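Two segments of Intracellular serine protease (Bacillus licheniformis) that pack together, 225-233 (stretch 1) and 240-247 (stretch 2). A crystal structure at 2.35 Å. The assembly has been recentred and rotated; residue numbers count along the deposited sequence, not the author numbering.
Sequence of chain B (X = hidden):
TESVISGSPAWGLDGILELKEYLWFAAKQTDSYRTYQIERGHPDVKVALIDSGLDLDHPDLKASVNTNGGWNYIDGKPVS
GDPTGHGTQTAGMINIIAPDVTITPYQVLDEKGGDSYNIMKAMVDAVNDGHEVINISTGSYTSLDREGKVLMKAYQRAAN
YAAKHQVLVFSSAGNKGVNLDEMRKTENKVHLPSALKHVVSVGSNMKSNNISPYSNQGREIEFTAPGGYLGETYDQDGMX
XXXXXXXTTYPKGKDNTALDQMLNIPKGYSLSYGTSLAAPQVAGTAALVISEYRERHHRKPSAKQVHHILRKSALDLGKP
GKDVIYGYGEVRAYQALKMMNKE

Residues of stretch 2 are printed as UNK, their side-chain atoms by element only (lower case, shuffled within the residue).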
# COMPACT_ATOMS: atom_id res chain seq x y z
N ALA B 225 -2.29 -0.05 12.71
CA ALA B 225 -3.32 0.98 12.61
C ALA B 225 -4.71 0.33 12.72
O ALA B 225 -4.85 -0.87 12.48
CB ALA B 225 -3.18 1.78 11.31
N PRO B 226 -5.72 1.11 13.12
CA PRO B 226 -7.04 0.48 13.31
C PRO B 226 -7.74 0.04 12.01
O PRO B 226 -8.35 0.83 11.30
CB PRO B 226 -7.85 1.58 14.02
CG PRO B 226 -7.13 2.86 13.76
CD PRO B 226 -5.68 2.49 13.66
N GLY B 227 -7.62 -1.25 11.71
CA GLY B 227 -8.27 -1.85 10.56
C GLY B 227 -9.47 -2.73 10.93
O GLY B 227 -10.06 -3.35 10.05
N GLY B 228 -9.77 -2.90 12.23
CA GLY B 228 -11.02 -3.51 12.62
C GLY B 228 -11.14 -4.99 12.32
O GLY B 228 -10.20 -5.62 11.85
N TYR B 229 -12.28 -5.56 12.69
CA TYR B 229 -12.60 -6.91 12.27
C TYR B 229 -14.11 -7.12 12.42
O TYR B 229 -14.85 -6.21 12.78
CB TYR B 229 -11.80 -7.96 13.03
CG TYR B 229 -11.95 -9.38 12.46
CD1 TYR B 229 -11.83 -9.62 11.09
CD2 TYR B 229 -12.13 -10.47 13.30
CE1 TYR B 229 -11.94 -10.93 10.57
CE2 TYR B 229 -12.21 -11.76 12.81
CZ TYR B 229 -12.13 -11.99 11.44
OH TYR B 229 -12.23 -13.28 10.98
N LEU B 230 -14.55 -8.33 12.11
CA LEU B 230 -15.95 -8.67 12.18
C LEU B 230 -16.40 -8.71 13.64
O LEU B 230 -17.56 -8.42 13.94
CB LEU B 230 -16.19 -10.03 11.52
CG LEU B 230 -15.94 -10.12 10.01
CD1 LEU B 230 -15.71 -11.56 9.59
CD2 LEU B 230 -17.13 -9.52 9.26
N GLY B 231 -15.47 -8.98 14.56
CA GLY B 231 -15.77 -8.99 15.98
C GLY B 231 -14.51 -9.32 16.74
O GLY B 231 -13.61 -9.88 16.15
N GLU B 232 -14.47 -9.04 18.05
CA GLU B 232 -13.25 -9.33 18.82
C GLU B 232 -13.00 -10.81 18.93
O GLU B 232 -11.85 -11.26 18.98
CB GLU B 232 -13.35 -8.78 20.24
CG GLU B 232 -13.07 -7.33 20.41
CD GLU B 232 -11.60 -6.99 20.41
OE1 GLU B 232 -10.76 -7.84 20.80
OE2 GLU B 232 -11.30 -5.83 20.09
N THR B 233 -14.09 -11.55 19.05
CA THR B 233 -14.06 -13.01 19.20
C THR B 233 -14.91 -13.76 18.15
O THR B 233 -15.22 -14.94 18.32
CB THR B 233 -14.50 -13.42 20.65
OG1 THR B 233 -15.80 -12.88 20.93
CG2 THR B 233 -13.50 -12.86 21.69
N UNK B 240 -20.99 -11.07 14.87
CA UNK B 240 -20.36 -9.95 14.21
C UNK B 240 -20.74 -8.69 14.97
O UNK B 240 -21.94 -8.44 15.21
c UNK B 240 -20.33 -10.98 11.90
c UNK B 240 -20.83 -9.81 12.74
c UNK B 240 -20.37 -8.48 12.15
N UNK B 241 -19.75 -7.91 15.36
CA UNK B 241 -20.05 -6.65 16.03
C UNK B 241 -19.69 -5.60 15.02
O UNK B 241 -18.52 -5.41 14.68
n UNK B 241 -18.09 -11.87 19.80
c UNK B 241 -18.51 -8.28 19.12
c UNK B 241 -19.52 -7.85 18.09
c UNK B 241 -17.79 -10.59 19.66
n UNK B 241 -16.55 -10.18 19.88
c UNK B 241 -19.27 -6.54 17.35
n UNK B 241 -18.73 -9.71 19.34
N UNK B 242 -20.71 -4.90 14.56
CA UNK B 242 -20.55 -4.03 13.40
C UNK B 242 -19.76 -2.81 13.76
O UNK B 242 -19.22 -2.12 12.88
c UNK B 242 -21.92 -3.63 12.85
c UNK B 242 -22.62 -4.86 12.24
c UNK B 242 -22.77 -3.03 13.95
N UNK B 243 -19.68 -2.55 15.07
CA UNK B 243 -18.89 -1.45 15.60
C UNK B 243 -17.40 -1.76 15.62
O UNK B 243 -16.59 -0.86 15.86
c UNK B 243 -19.32 -1.10 17.06
c UNK B 243 -20.78 -0.62 17.11
o UNK B 243 -19.16 -2.25 17.92
N UNK B 244 -17.04 -3.01 15.35
CA UNK B 244 -15.64 -3.41 15.26
C UNK B 244 -15.11 -3.30 13.85
O UNK B 244 -13.90 -3.38 13.65
o UNK B 244 -15.30 -5.98 17.92
c UNK B 244 -15.42 -4.84 15.79
c UNK B 244 -15.28 -4.88 17.32
o UNK B 244 -15.17 -3.80 17.93
N UNK B 245 -16.01 -3.10 12.89
CA UNK B 245 -15.65 -2.88 11.47
C UNK B 245 -15.36 -1.41 11.19
O UNK B 245 -15.69 -0.54 12.00
c UNK B 245 -18.40 -5.27 9.88
c UNK B 245 -17.03 -4.90 10.51
c UNK B 245 -15.88 -5.54 9.68
c UNK B 245 -16.78 -3.39 10.58
N UNK B 246 -14.76 -1.12 10.03
CA UNK B 246 -14.42 0.26 9.71
C UNK B 246 -15.10 0.69 8.42
O UNK B 246 -15.27 -0.12 7.50
c UNK B 246 -12.24 0.18 10.97
c UNK B 246 -12.87 0.47 9.62
c UNK B 246 -12.21 -0.37 8.50
N UNK B 247 -15.52 1.95 8.36
CA UNK B 247 -16.13 2.45 7.13
C UNK B 247 -15.06 2.69 6.06
O UNK B 247 -13.95 3.14 6.36
c UNK B 247 -18.68 5.36 6.49
c UNK B 247 -19.08 2.91 6.38
c UNK B 247 -18.03 4.00 6.32
c UNK B 247 -16.94 3.72 7.37
O HOH W 1 -12.72 -3.65 19.74

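Position 240 has three side-chain carbons, one of them carrying the other two. This fork at CB fits valine, and threonine is excluded because no oxygen is present. Its CA lies 3.2 Å from Leu230 O, a CA-H...O contact. The residue is Val240; its CG2 comes within 4.3 Å of Leu230 CB.

Position 241 carries three carbons, a nitrogen, then a carbon with two more nitrogens. That is a guanidinium on a long arm. The arm reaches past Gly231 and Glu232 to Thr233. The residue is Arg241. Its NH1 donates a hydrogen bond to Thr233 OG1 at 3.0 Å, and Thr233 OG1 sits at the edge of the guanidinium. Its backbone is also engaged: Arg241 N donates to Leu230 O at 2.7 Å.

Position 242 again shows three carbons, forked at CB. The side chain points away and touches nothing on stretch 1. It is Val242.

Position 243 has a CB carrying one oxygen and one carbon. It too points away and makes no contact with stretch 1. It is Thr243.

Position 244 has two carbons, the second bearing two oxygens: a short carboxylate. Its CB points toward stretch 1, and one carboxylate oxygen lies 3.2 Å from Glu232 N. The residue is Asp244. Asp244 O accepts a hydrogen bond from Tyr229 N at 2.9 Å. Asp244 N in turn bonds to Arg241 O at 2.9 Å, closing a turn within stretch 2.

Position 245 has four carbons, forked at the second. The fork beyond CB marks leucine. The end of the side chain comes nearer to stretch 1 than its sideways start suggests. In Leu245, CD2 meets Leu230 CD2 at 4.2 Å.

Position 246 has three carbons, forked at CB, and points toward stretch 1. It is Val246. CG1 lies 4.0 Å from Pro226 O, and CG2 lies 4.0 Å from Gly227 O.

Position 247 has four carbons, forked at the second, and is out of reach of stretch 1. It is Leu247.

The contact rests on two backbone hydrogen bonds and the reach of Arg241. Gly228 leaves room for the close backbone approach: an ideal CB there would clash with Asp244 O at 2.5 Å. Its positive phi also favours glycine. Glu232 OE2 and Asp244 OD2 are like-charged and 4.6 Å apart. Water 1 bridges the two carboxylates, donating to Glu232 OE2 at 2.6 Å and to Asp244 OD1 at 3.0 Å. Leu230 adds apolar packing against Val240 and Leu245.

Stretch 2 (240-247) VRVTDLVL
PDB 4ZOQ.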